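Local coordinates for putative peptidase M23 (Pseudomonas aeruginosa PAO1, PDB 2HSI), which binds a zinc ion and is probably a metalloendopeptidase of the M23 family, although its function has not been established, at residues 30-35 with 39-44; 61-64 with 70-73; 84-89 with 95-100; 262-267 with 271-276. One frame throughout, in Å; residues are numbered along the deposited sequence.

Contact 1: residues 30-35 with 39-44; sequences LLNKPV and VAVVDL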
loop_
_atom_site.group_PDB
_atom_site.type_symbol
_atom_site.label_atom_id
_atom_site.label_comp_id
_atom_site.label_asym_id
_atom_site.label_seq_id
_atom_site.Cartn_x
_atom_site.Cartn_y
_atom_site.Cartn_z
ATOM N N LEU A 30 9.458 13.369 -2.428
ATOM C CA LEU A 30 8.801 12.331 -3.219
ATOM C C LEU A 30 7.395 11.976 -2.713
ATOM O O LEU A 30 6.444 11.895 -3.488
ATOM C CB LEU A 30 9.671 11.071 -3.249
ATOM C CG LEU A 30 9.235 9.928 -4.170
ATOM C CD1 LEU A 30 9.776 10.125 -5.576
ATOM C CD2 LEU A 30 9.712 8.616 -3.596
ATOM N N LEU A 31 7.270 11.772 -1.408
ATOM C CA LEU A 31 6.061 11.175 -0.851
ATOM C C LEU A 31 5.015 12.154 -0.352
ATOM O O LEU A 31 3.859 11.779 -0.237
ATOM C CB LEU A 31 6.407 10.164 0.254
ATOM C CG LEU A 31 7.190 8.929 -0.216
ATOM C CD1 LEU A 31 7.334 7.930 0.917
ATOM C CD2 LEU A 31 6.561 8.268 -1.466
ATOM N N ASN A 32 5.401 13.392 -0.047
ATOM C CA ASN A 32 4.420 14.369 0.433
ATOM C C ASN A 32 3.538 14.902 -0.698
ATOM O O ASN A 32 3.829 15.941 -1.296
ATOM C CB ASN A 32 5.086 15.522 1.196
ATOM C CG ASN A 32 4.104 16.308 2.041
ATOM O OD1 ASN A 32 3.262 15.734 2.738
ATOM N ND2 ASN A 32 4.211 17.634 1.990
ATOM N N LYS A 33 2.477 14.157 -0.992
ATOM C CA LYS A 33 1.458 14.559 -1.965
ATOM C C LYS A 33 0.100 14.504 -1.262
ATOM O O LYS A 33 -0.690 13.564 -1.493
ATOM C CB LYS A 33 1.459 13.626 -3.186
ATOM C CG LYS A 33 2.816 13.377 -3.850
ATOM C CD LYS A 33 3.462 14.654 -4.394
ATOM C CE LYS A 33 4.736 14.312 -5.161
ATOM N NZ LYS A 33 5.748 15.398 -5.113
ATOM N N PRO A 34 -0.169 15.477 -0.358
ATOM C CA PRO A 34 -1.381 15.342 0.448
ATOM C C PRO A 34 -2.655 15.792 -0.273
ATOM O O PRO A 34 -3.062 16.950 -0.176
ATOM C CB PRO A 34 -1.084 16.193 1.695
ATOM C CG PRO A 34 -0.036 17.174 1.267
ATOM C CD PRO A 34 0.581 16.705 -0.024
ATOM N N VAL A 35 -3.259 14.849 -0.993
ATOM C CA VAL A 35 -4.528 15.023 -1.701
ATOM C C VAL A 35 -5.371 13.760 -1.396
ATOM O O VAL A 35 -4.830 12.803 -0.852
ATOM C CB VAL A 35 -4.299 15.200 -3.248
ATOM C CG1 VAL A 35 -3.513 16.479 -3.560
ATOM C CG2 VAL A 35 -3.622 13.984 -3.861
ATOM N N VAL A 39 -0.745 10.923 -0.221
ATOM C CA VAL A 39 0.108 10.642 0.941
ATOM C C VAL A 39 0.535 11.944 1.648
ATOM O O VAL A 39 0.949 12.903 1.000
ATOM C CB VAL A 39 1.381 9.825 0.527
ATOM C CG1 VAL A 39 2.313 9.577 1.729
ATOM C CG2 VAL A 39 1.012 8.491 -0.134
ATOM N N ALA A 40 0.449 11.972 2.977
ATOM C CA ALA A 40 0.966 13.119 3.729
ATOM C C ALA A 40 2.121 12.677 4.603
ATOM O O ALA A 40 2.004 11.693 5.337
ATOM C CB ALA A 40 -0.135 13.740 4.575
ATOM N N VAL A 41 3.235 13.402 4.517
ATOM C CA VAL A 41 4.383 13.183 5.396
ATOM C C VAL A 41 4.292 14.189 6.537
ATOM O O VAL A 41 4.303 15.395 6.305
ATOM C CB VAL A 41 5.731 13.313 4.645
ATOM C CG1 VAL A 41 6.922 13.102 5.607
ATOM C CG2 VAL A 41 5.789 12.330 3.459
ATOM N N VAL A 42 4.161 13.687 7.762
ATOM C CA VAL A 42 3.874 14.548 8.915
ATOM C C VAL A 42 4.990 14.474 9.954
ATOM O O VAL A 42 5.302 13.400 10.448
ATOM C CB VAL A 42 2.505 14.194 9.580
ATOM C CG1 VAL A 42 2.147 15.192 10.659
ATOM C CG2 VAL A 42 1.371 14.141 8.543
ATOM N N ASP A 43 5.581 15.628 10.268
ATOM C CA ASP A 43 6.534 15.779 11.376
ATOM C C ASP A 43 5.811 15.427 12.669
ATOM O O ASP A 43 4.788 16.012 13.002
ATOM C CB ASP A 43 7.049 17.231 11.400
ATOM C CG ASP A 43 8.184 17.476 12.428
ATOM O OD1 ASP A 43 8.400 16.668 13.349
ATOM O OD2 ASP A 43 8.865 18.515 12.311
ATOM N N LEU A 44 6.340 14.454 13.400
ATOM C CA LEU A 44 5.705 14.030 14.651
ATOM C C LEU A 44 6.118 14.823 15.890
ATOM O O LEU A 44 5.519 14.657 16.955
ATOM C CB LEU A 44 5.928 12.525 14.884
ATOM C CG LEU A 44 5.296 11.618 13.824
ATOM C CD1 LEU A 44 5.409 10.162 14.239
ATOM C CD2 LEU A 44 3.830 11.991 13.643
HETATM O O HOH W 1 1.863 16.668 4.750
#
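Leu31, at the end of helix 26-31, lays its CB 3.9 Å from CG2 of Val41, the branch beside the backbone N of Val41, which also lies near Asn32 N. Asn32, the first residue to leave helical geometry, is the centre of an inverse gamma turn. With its CG anti to its own N (chi1 -163°), the side chain reaches over to the strand, where Val41 N donates to Asn32 OD1 at 2.9 Å. That bond is nearly straight at 169°, with the donor tilted 28° from the carbonyl plane. A water donates both to Asn32 OD1, at 2.6 Å, and to Val41 O, so the one amide oxygen receives two hydrogens. Lys33 forms a single antiparallel bridge with Val39, for which the evidence is the bond from Val39 N to Lys33 O at 2.9 Å; the return bond, from Lys33 N to Val39 O, is weak and doubtful. Pro34, centre of a second inverse gamma turn, sets its CB 3.9 Å from Ala40 CB. In chemical terms, Asn32 OD1 acts as a side-chain acceptor for the backbone N-H of Val41, beside one backbone bridge and a few apolar contacts, and so binds the start of edge strand 39-43.

Contact 2: residues 61-64 with 70-73; sequences LVVR and WIAV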
loop_
_atom_site.group_PDB
_atom_site.type_symbol
_atom_site.label_atom_id
_atom_site.label_comp_id
_atom_site.label_asym_id
_atom_site.label_seq_id
_atom_site.Cartn_x
_atom_site.Cartn_y
_atom_site.Cartn_z
ATOM N N LEU A 61 2.332 4.149 9.550
ATOM C CA LEU A 61 3.785 3.968 9.350
ATOM C C LEU A 61 4.606 5.134 9.911
ATOM O O LEU A 61 4.396 6.303 9.553
ATOM C CB LEU A 61 4.092 3.789 7.857
ATOM C CG LEU A 61 5.544 3.813 7.344
ATOM C CD1 LEU A 61 6.336 2.700 7.979
ATOM C CD2 LEU A 61 5.588 3.693 5.828
ATOM N N VAL A 62 5.537 4.794 10.794
ATOM C CA VAL A 62 6.400 5.771 11.455
ATOM C C VAL A 62 7.863 5.405 11.192
ATOM O O VAL A 62 8.295 4.280 11.464
ATOM C CB VAL A 62 6.104 5.845 12.984
ATOM C CG1 VAL A 62 7.113 6.729 13.699
ATOM C CG2 VAL A 62 4.679 6.346 13.258
ATOM N N VAL A 63 8.617 6.348 10.638
ATOM C CA VAL A 63 10.029 6.126 10.303
ATOM C C VAL A 63 10.841 7.361 10.683
ATOM O O VAL A 63 10.293 8.456 10.788
ATOM C CB VAL A 63 10.251 5.804 8.783
ATOM C CG1 VAL A 63 9.517 4.533 8.356
ATOM C CG2 VAL A 63 9.842 6.971 7.875
ATOM N N ARG A 64 12.141 7.185 10.908
ATOM C CA ARG A 64 13.044 8.330 11.001
ATOM C C ARG A 64 13.312 8.874 9.595
ATOM O O ARG A 64 13.539 8.109 8.663
ATOM C CB ARG A 64 14.354 7.954 11.687
ATOM C CG ARG A 64 14.267 7.826 13.202
ATOM C CD ARG A 64 15.671 7.734 13.801
ATOM N NE ARG A 64 15.669 7.405 15.221
ATOM C CZ ARG A 64 15.529 8.294 16.205
ATOM N NH1 ARG A 64 15.362 9.587 15.935
ATOM N NH2 ARG A 64 15.544 7.888 17.467
ATOM N N TRP A 70 11.426 11.734 13.700
ATOM C CA TRP A 70 10.332 10.812 13.435
ATOM C C TRP A 70 9.229 11.467 12.612
ATOM O O TRP A 70 8.733 12.563 12.934
ATOM C CB TRP A 70 9.759 10.255 14.734
ATOM C CG TRP A 70 10.679 9.334 15.478
ATOM C CD1 TRP A 70 11.334 9.599 16.657
ATOM C CD2 TRP A 70 11.030 7.983 15.119
ATOM N NE1 TRP A 70 12.072 8.497 17.043
ATOM C CE2 TRP A 70 11.898 7.494 16.121
ATOM C CE3 TRP A 70 10.680 7.134 14.055
ATOM C CZ2 TRP A 70 12.439 6.191 16.082
ATOM C CZ3 TRP A 70 11.217 5.841 14.018
ATOM C CH2 TRP A 70 12.092 5.391 15.025
ATOM N N ILE A 71 8.861 10.792 11.531
ATOM C CA ILE A 71 7.793 11.268 10.658
ATOM C C ILE A 71 6.761 10.152 10.484
ATOM O O ILE A 71 7.101 8.969 10.555
ATOM C CB ILE A 71 8.331 11.747 9.269
ATOM C CG1 ILE A 71 9.267 10.700 8.652
ATOM C CG2 ILE A 71 9.037 13.112 9.378
ATOM C CD1 ILE A 71 9.572 10.901 7.174
ATOM N N ALA A 72 5.498 10.532 10.301
ATOM C CA ALA A 72 4.480 9.577 9.849
ATOM C C ALA A 72 4.297 9.702 8.336
ATOM O O ALA A 72 4.345 10.806 7.777
ATOM C CB ALA A 72 3.155 9.812 10.572
ATOM N N VAL A 73 4.097 8.569 7.670
ATOM C CA VAL A 73 3.842 8.534 6.231
ATOM C C VAL A 73 2.423 7.998 6.118
ATOM O O VAL A 73 2.187 6.803 6.328
ATOM C CB VAL A 73 4.876 7.643 5.477
ATOM C CG1 VAL A 73 4.553 7.540 3.992
ATOM C CG2 VAL A 73 6.288 8.197 5.649
HETATM O O HOH W 2 0.650 4.698 7.212
#
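Arg64 lies over the indole of Trp70, and the alignment is close: Arg64 CG sits 3.5 Å from the centroid of the six-membered ring and 1° off its normal, a CH-pi contact. From CG to NE the arginine chain is extended, which carries the guanidinium along the indole toward the pyrrole side, where Arg64 CZ comes 3.6 Å from Trp70 NE1. The two planes are 36° apart, so the groups are inclined rather than stacked flat. Val62 belongs to the same side of the sheet and meets the tryptophan at about a right angle, its CG1 3.6 Å from Trp70 CE3. On the other side Val63 CG2 packs 3.9 Å from Ile71 CG1, while Leu61 and Val73 run side by side.

Antiparallel pairing sets these neighbours. Val63 and Ile71 form a hydrogen-bonded pair, with Ile71 N to Val63 O at 2.8 Å and 174°; Arg64 with Trp70 and Val62 with Ala72 are non-hydrogen-bonded pairs. Near the other end a water joins Leu61 N to Val73 O. The polar ends are fixed from outside: Arg64 NH1 donates to Glu47 O and Arg68 O, and Trp70 NE1 to Gly48 O.

The pair is the beta hairpin of strands 58-64 and 70-75, the third and second strands from the 39-43 side of the six-stranded sheet of the N-terminal domain. Strand 39-43 flanks 70-75 and strand 52-55 flanks 58-64, while Leu266 of strand 260-266 touches both Leu61 and Val73.

Contact 3: residues 84-89 with 95-100; sequences PQKLEV and NHEERF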
loop_
_atom_site.group_PDB
_atom_site.type_symbol
_atom_site.label_atom_id
_atom_site.label_comp_id
_atom_site.label_asym_id
_atom_site.label_seq_id
_atom_site.Cartn_x
_atom_site.Cartn_y
_atom_site.Cartn_z
ATOM N N PRO A 84 -8.338 20.400 6.995
ATOM C CA PRO A 84 -7.427 20.031 8.081
ATOM C C PRO A 84 -7.720 18.618 8.564
ATOM O O PRO A 84 -8.884 18.191 8.565
ATOM C CB PRO A 84 -7.766 21.028 9.197
ATOM C CG PRO A 84 -8.624 22.079 8.572
ATOM C CD PRO A 84 -9.298 21.444 7.409
ATOM N N GLN A 85 -6.664 17.904 8.963
ATOM C CA GLN A 85 -6.766 16.527 9.482
ATOM C C GLN A 85 -5.944 16.421 10.755
ATOM O O GLN A 85 -5.062 17.242 10.978
ATOM C CB GLN A 85 -6.198 15.515 8.489
ATOM C CG GLN A 85 -6.593 15.727 7.055
ATOM C CD GLN A 85 -7.978 15.255 6.776
ATOM O OE1 GLN A 85 -8.410 14.224 7.302
ATOM N NE2 GLN A 85 -8.701 15.999 5.938
ATOM N N LYS A 86 -6.230 15.411 11.570
ATOM C CA LYS A 86 -5.559 15.211 12.856
ATOM C C LYS A 86 -4.880 13.839 12.868
ATOM O O LYS A 86 -5.446 12.862 12.397
ATOM C CB LYS A 86 -6.562 15.290 14.021
ATOM C CG LYS A 86 -7.248 16.642 14.183
ATOM C CD LYS A 86 -8.383 16.592 15.195
ATOM C CE LYS A 86 -9.143 17.917 15.228
ATOM N NZ LYS A 86 -10.250 17.886 16.226
ATOM N N LEU A 87 -3.663 13.793 13.398
ATOM C CA LEU A 87 -2.956 12.549 13.653
ATOM C C LEU A 87 -2.773 12.436 15.158
ATOM O O LEU A 87 -2.321 13.385 15.794
ATOM C CB LEU A 87 -1.609 12.597 12.935
ATOM C CG LEU A 87 -0.724 11.374 12.758
ATOM C CD1 LEU A 87 -1.369 10.310 11.858
ATOM C CD2 LEU A 87 0.553 11.859 12.128
ATOM N N GLU A 88 -3.170 11.305 15.735
ATOM C CA GLU A 88 -2.930 11.041 17.145
ATOM C C GLU A 88 -1.529 10.429 17.309
ATOM O O GLU A 88 -1.208 9.418 16.685
ATOM C CB GLU A 88 -3.986 10.089 17.712
ATOM C CG GLU A 88 -5.402 10.633 17.697
ATOM C CD GLU A 88 -6.408 9.644 18.246
ATOM O OE1 GLU A 88 -6.637 8.603 17.591
ATOM O OE2 GLU A 88 -6.967 9.903 19.335
ATOM N N VAL A 89 -0.693 11.059 18.127
ATOM C CA VAL A 89 0.664 10.561 18.352
ATOM C C VAL A 89 0.743 10.063 19.784
ATOM O O VAL A 89 0.289 10.736 20.721
ATOM C CB VAL A 89 1.752 11.650 18.091
ATOM C CG1 VAL A 89 3.158 11.053 18.132
ATOM C CG2 VAL A 89 1.509 12.339 16.758
ATOM N N ASN A 95 1.135 11.813 25.110
ATOM C CA ASN A 95 0.424 11.800 23.844
ATOM C C ASN A 95 0.133 13.209 23.369
ATOM O O ASN A 95 0.026 14.133 24.179
ATOM C CB ASN A 95 -0.880 11.006 23.964
ATOM C CG ASN A 95 -0.643 9.555 24.323
ATOM O OD1 ASN A 95 0.489 9.074 24.258
ATOM N ND2 ASN A 95 -1.708 8.848 24.708
ATOM N N HIS A 96 0.016 13.365 22.054
ATOM C CA HIS A 96 -0.276 14.667 21.454
ATOM C C HIS A 96 -0.872 14.477 20.074
ATOM O O HIS A 96 -0.721 13.423 19.475
ATOM C CB HIS A 96 0.977 15.549 21.386
ATOM C CG HIS A 96 2.193 14.856 20.839
ATOM N ND1 HIS A 96 2.682 15.112 19.578
ATOM C CD2 HIS A 96 3.041 13.961 21.398
ATOM C CE1 HIS A 96 3.773 14.394 19.377
ATOM N NE2 HIS A 96 4.012 13.684 20.463
ATOM N N GLU A 97 -1.565 15.497 19.582
ATOM C CA GLU A 97 -2.136 15.452 18.247
ATOM C C GLU A 97 -1.362 16.368 17.342
ATOM O O GLU A 97 -0.937 17.450 17.753
ATOM C CB GLU A 97 -3.585 15.911 18.256
ATOM C CG GLU A 97 -4.554 14.918 18.826
ATOM C CD GLU A 97 -5.988 15.316 18.557
ATOM O OE1 GLU A 97 -6.232 16.482 18.163
ATOM O OE2 GLU A 97 -6.872 14.459 18.745
ATOM N N GLU A 98 -1.179 15.935 16.103
ATOM C CA GLU A 98 -0.492 16.757 15.123
ATOM C C GLU A 98 -1.376 16.942 13.910
ATOM O O GLU A 98 -1.834 15.972 13.311
ATOM C CB GLU A 98 0.849 16.137 14.733
ATOM C CG GLU A 98 1.850 15.986 15.894
ATOM C CD GLU A 98 2.150 17.281 16.656
ATOM O OE1 GLU A 98 2.285 18.367 16.052
ATOM O OE2 GLU A 98 2.279 17.201 17.883
ATOM N N ARG A 99 -1.627 18.196 13.563
ATOM C CA ARG A 99 -2.472 18.492 12.416
ATOM C C ARG A 99 -1.709 18.544 11.104
ATOM O O ARG A 99 -0.526 18.880 11.061
ATOM C CB ARG A 99 -3.274 19.785 12.634
ATOM C CG ARG A 99 -4.333 19.617 13.680
ATOM C CD ARG A 99 -5.350 20.720 13.640
ATOM N NE ARG A 99 -6.148 20.731 14.855
ATOM C CZ ARG A 99 -7.256 21.445 15.020
ATOM N NH1 ARG A 99 -7.701 22.221 14.043
ATOM N NH2 ARG A 99 -7.922 21.379 16.164
ATOM N N PHE A 100 -2.407 18.185 10.036
ATOM C CA PHE A 100 -1.881 18.332 8.701
ATOM C C PHE A 100 -3.043 18.706 7.779
ATOM O O PHE A 100 -4.179 18.744 8.216
ATOM C CB PHE A 100 -1.117 17.079 8.248
ATOM C CG PHE A 100 -1.965 15.831 8.122
ATOM C CD1 PHE A 100 -2.438 15.429 6.884
ATOM C CD2 PHE A 100 -2.237 15.032 9.234
ATOM C CE1 PHE A 100 -3.196 14.259 6.758
ATOM C CE2 PHE A 100 -2.994 13.867 9.120
ATOM C CZ PHE A 100 -3.470 13.479 7.870
HETATM O O HOH W 3 -8.596 17.977 18.587
#
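Gln85, Leu87 and Val89 pair with Phe100, Glu98 and His96 through six backbone hydrogen bonds, the short strand axes being antiparallel at 151° and 4.6 Å apart at closest approach. Phe100 takes its CG between its own N and carbonyl carbon (chi1 64°), which brings one face of the ring against Gln85; Gln85 CB stands 3.6 Å from the Phe100 ring centroid and 18° off the normal, a CH-pi contact. Leu87 CB approaches the same ring at its edge. His96 repeats the arrangement, with Val89 CB 3.8 Å from the centroid of the imidazole and over its face. The hairpin of strands 83-90 and 96-102 closes one side of the six-stranded antiparallel sheet, 96-102 being its outermost strand, and Leu87 and Phe100 turn toward Val42 of the opposite outer strand, 39-43. His96 ND1 donates to Glu98 OE2 at 2.7 Å, using the anti lone pair of that oxygen, and His96 NE2 is hydrogen-bonded to Glu46 OE2, so both ring nitrogens are bound and the imidazole's rotation is fixed. Lys86 and Arg99 lie side by side on the exposed face, pointing the same way, with Lys86 CE over the guanidinium. Lys86 NZ and Arg99 NH2 are 4.2 Å apart, a proximity probably eased by Glu97, whose OE1 is linked to Lys86 NZ by a water 2.9 Å from that nitrogen.

Contact 4: residues 262-267 with 271-276; sequences WNVSLN and VDPAIF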
loop_
_atom_site.group_PDB
_atom_site.type_symbol
_atom_site.label_atom_id
_atom_site.label_comp_id
_atom_site.label_asym_id
_atom_site.label_seq_id
_atom_site.Cartn_x
_atom_site.Cartn_y
_atom_site.Cartn_z
ATOM N N TRP A 262 -2.062 -3.356 -9.514
ATOM C CA TRP A 262 -1.261 -3.151 -8.303
ATOM C C TRP A 262 -1.938 -2.148 -7.367
ATOM O O TRP A 262 -2.184 -0.997 -7.756
ATOM C CB TRP A 262 0.140 -2.669 -8.701
ATOM C CG TRP A 262 1.103 -2.317 -7.564
ATOM C CD1 TRP A 262 1.164 -2.883 -6.321
ATOM C CD2 TRP A 262 2.157 -1.347 -7.610
ATOM N NE1 TRP A 262 2.187 -2.325 -5.595
ATOM C CE2 TRP A 262 2.811 -1.378 -6.361
ATOM C CE3 TRP A 262 2.609 -0.448 -8.589
ATOM C CZ2 TRP A 262 3.892 -0.541 -6.056
ATOM C CZ3 TRP A 262 3.682 0.387 -8.286
ATOM C CH2 TRP A 262 4.311 0.333 -7.024
ATOM N N ASN A 263 -2.258 -2.598 -6.152
ATOM C CA ASN A 263 -2.731 -1.716 -5.074
ATOM C C ASN A 263 -1.614 -1.428 -4.101
ATOM O O ASN A 263 -0.826 -2.321 -3.805
ATOM C CB ASN A 263 -3.872 -2.366 -4.284
ATOM C CG ASN A 263 -5.162 -2.445 -5.070
ATOM O OD1 ASN A 263 -5.480 -1.550 -5.847
ATOM N ND2 ASN A 263 -5.915 -3.517 -4.867
ATOM N N VAL A 264 -1.558 -0.191 -3.600
ATOM C CA VAL A 264 -0.690 0.159 -2.470
ATOM C C VAL A 264 -1.567 0.710 -1.357
ATOM O O VAL A 264 -2.393 1.592 -1.588
ATOM C CB VAL A 264 0.408 1.189 -2.837
ATOM C CG1 VAL A 264 1.141 1.689 -1.571
ATOM C CG2 VAL A 264 1.414 0.586 -3.801
ATOM N N SER A 265 -1.392 0.170 -0.156
ATOM C CA SER A 265 -2.152 0.599 0.998
ATOM C C SER A 265 -1.215 1.119 2.090
ATOM O O SER A 265 -0.095 0.628 2.257
ATOM C CB SER A 265 -3.014 -0.552 1.509
ATOM O OG SER A 265 -3.929 -0.161 2.528
ATOM N N LEU A 266 -1.694 2.125 2.811
ATOM C CA LEU A 266 -1.043 2.656 4.009
ATOM C C LEU A 266 -2.158 2.943 4.988
ATOM O O LEU A 266 -3.164 3.552 4.613
ATOM C CB LEU A 266 -0.311 3.970 3.712
ATOM C CG LEU A 266 1.075 3.969 3.061
ATOM C CD1 LEU A 266 1.362 5.356 2.497
ATOM C CD2 LEU A 266 2.148 3.575 4.066
ATOM N N ASN A 267 -1.982 2.510 6.234
ATOM C CA ASN A 267 -2.992 2.655 7.297
ATOM C C ASN A 267 -4.425 2.354 6.850
ATOM O O ASN A 267 -5.344 3.123 7.129
ATOM C CB ASN A 267 -2.907 4.021 8.028
ATOM C CG ASN A 267 -2.879 5.220 7.083
ATOM O OD1 ASN A 267 -1.810 5.680 6.690
ATOM N ND2 ASN A 267 -4.055 5.706 6.685
ATOM N N VAL A 271 -3.941 4.035 -1.809
ATOM C CA VAL A 271 -3.365 5.261 -2.320
ATOM C C VAL A 271 -2.741 5.022 -3.687
ATOM O O VAL A 271 -2.595 3.873 -4.122
ATOM C CB VAL A 271 -2.349 5.898 -1.323
ATOM C CG1 VAL A 271 -3.041 6.259 -0.006
ATOM C CG2 VAL A 271 -1.132 4.984 -1.097
ATOM N N ASP A 272 -2.413 6.116 -4.368
ATOM C CA ASP A 272 -1.888 6.097 -5.726
ATOM C C ASP A 272 -0.472 5.525 -5.771
ATOM O O ASP A 272 0.478 6.165 -5.298
ATOM C CB ASP A 272 -1.910 7.524 -6.289
ATOM C CG ASP A 272 -1.540 7.599 -7.762
ATOM O OD1 ASP A 272 -1.259 6.563 -8.404
ATOM O OD2 ASP A 272 -1.541 8.730 -8.288
ATOM N N PRO A 273 -0.318 4.325 -6.360
ATOM C CA PRO A 273 0.999 3.705 -6.437
ATOM C C PRO A 273 2.015 4.518 -7.242
ATOM O O PRO A 273 3.211 4.358 -7.022
ATOM C CB PRO A 273 0.707 2.365 -7.126
ATOM C CG PRO A 273 -0.727 2.104 -6.800
ATOM C CD PRO A 273 -1.340 3.456 -6.969
ATOM N N ALA A 274 1.535 5.396 -8.133
ATOM C CA ALA A 274 2.407 6.264 -8.941
ATOM C C ALA A 274 3.262 7.223 -8.092
ATOM O O ALA A 274 4.368 7.563 -8.481
ATOM C CB ALA A 274 1.604 7.037 -9.987
ATOM N N ILE A 275 2.743 7.630 -6.932
ATOM C CA ILE A 275 3.482 8.474 -5.973
ATOM C C ILE A 275 4.814 7.817 -5.577
ATOM O O ILE A 275 5.873 8.455 -5.586
ATOM C CB ILE A 275 2.606 8.767 -4.717
ATOM C CG1 ILE A 275 1.384 9.612 -5.098
ATOM C CG2 ILE A 275 3.419 9.444 -3.573
ATOM C CD1 ILE A 275 0.354 9.732 -4.004
ATOM N N PHE A 276 4.751 6.516 -5.297
ATOM C CA PHE A 276 5.887 5.746 -4.803
ATOM C C PHE A 276 6.940 5.414 -5.860
ATOM O O PHE A 276 8.085 5.124 -5.523
ATOM C CB PHE A 276 5.378 4.460 -4.139
ATOM C CG PHE A 276 4.479 4.715 -2.969
ATOM C CD1 PHE A 276 5.008 4.834 -1.688
ATOM C CD2 PHE A 276 3.107 4.871 -3.150
ATOM C CE1 PHE A 276 4.187 5.088 -0.603
ATOM C CE2 PHE A 276 2.286 5.135 -2.074
ATOM C CZ PHE A 276 2.826 5.239 -0.796
HETATM O O HOH W 4 -3.736 1.479 -4.367
#
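This is a buried, largely apolar contact between the end of strand 260-266 and the weakly bonded helix 273-277, reached through the short strand 269-271, near the centre of the chain. Pro273 is the wedge: its CB lies over the indole of Trp262, 3.8 Å from the centroid of the six-membered ring and 17° off the normal, a CH-pi contact. Pro273 CB is also 3.8 Å from Val264 CG2, so the proline touches both residues. Trp262 has its CG anti to the backbone N (chi1 176°), which turns the indole toward the helix; its NE1 is bound to Ser224 OG, and its ring stacks with Phe226.

One turn further on, Phe276 comes back against the strand from the opposite direction. Val264 CG1 approaches it off-centre, 3.7 Å from Phe276 CE2, whereas Leu266 CD1 meets the ring at its edge, 3.6 Å from Phe276 CZ. Leu31 and Val39 also touch this phenylalanine.

Polar ties are few. Val271 N donates to Val264 O at 2.9 Å and a straight 175°, and a water accepts from Val264 N and lies within hydrogen-bonding distance of Val271 O. Asp272 is the N-cap: Asp272 OD1 takes the hydrogen of Ala274 N at 3.0 Å, met from above the carboxylate plane.

Strand 260-266 also carries the zinc ligand His261, and the Trp262 side chain is about 8 Å from the metal. The chemistry is consistent with an apolar layer next to the zinc site, where Pro273 and Phe226 pack on the indole and Ser224 holds its N-H, while the Val271 N to Val264 O bond ties the backbones.

How the contacts relate
From the N terminus the contacts follow in series, none crossing or enclosing another. Contact 1 closes the short turn from helix 26-31 into strand 39-43, contacts 2 and 3 each close a hairpin, and contact 4 closes the return from strand 260-266 to helix 273-277. The first three share one sheet: Val42 O is 2.9 Å from Ala72 N, a probable hydrogen bond between contacts 1 and 2, and Leu87 of contact 3 reaches Leu44 and Ala72. Contact 4 lies in the M23 peptidase region, yet it packs against contacts 1 and 2, for instance through Ile275 on Leu31, tying the two regions together. Contacts 3 and 4 do not touch, their nearest atoms being about 7 Å apart.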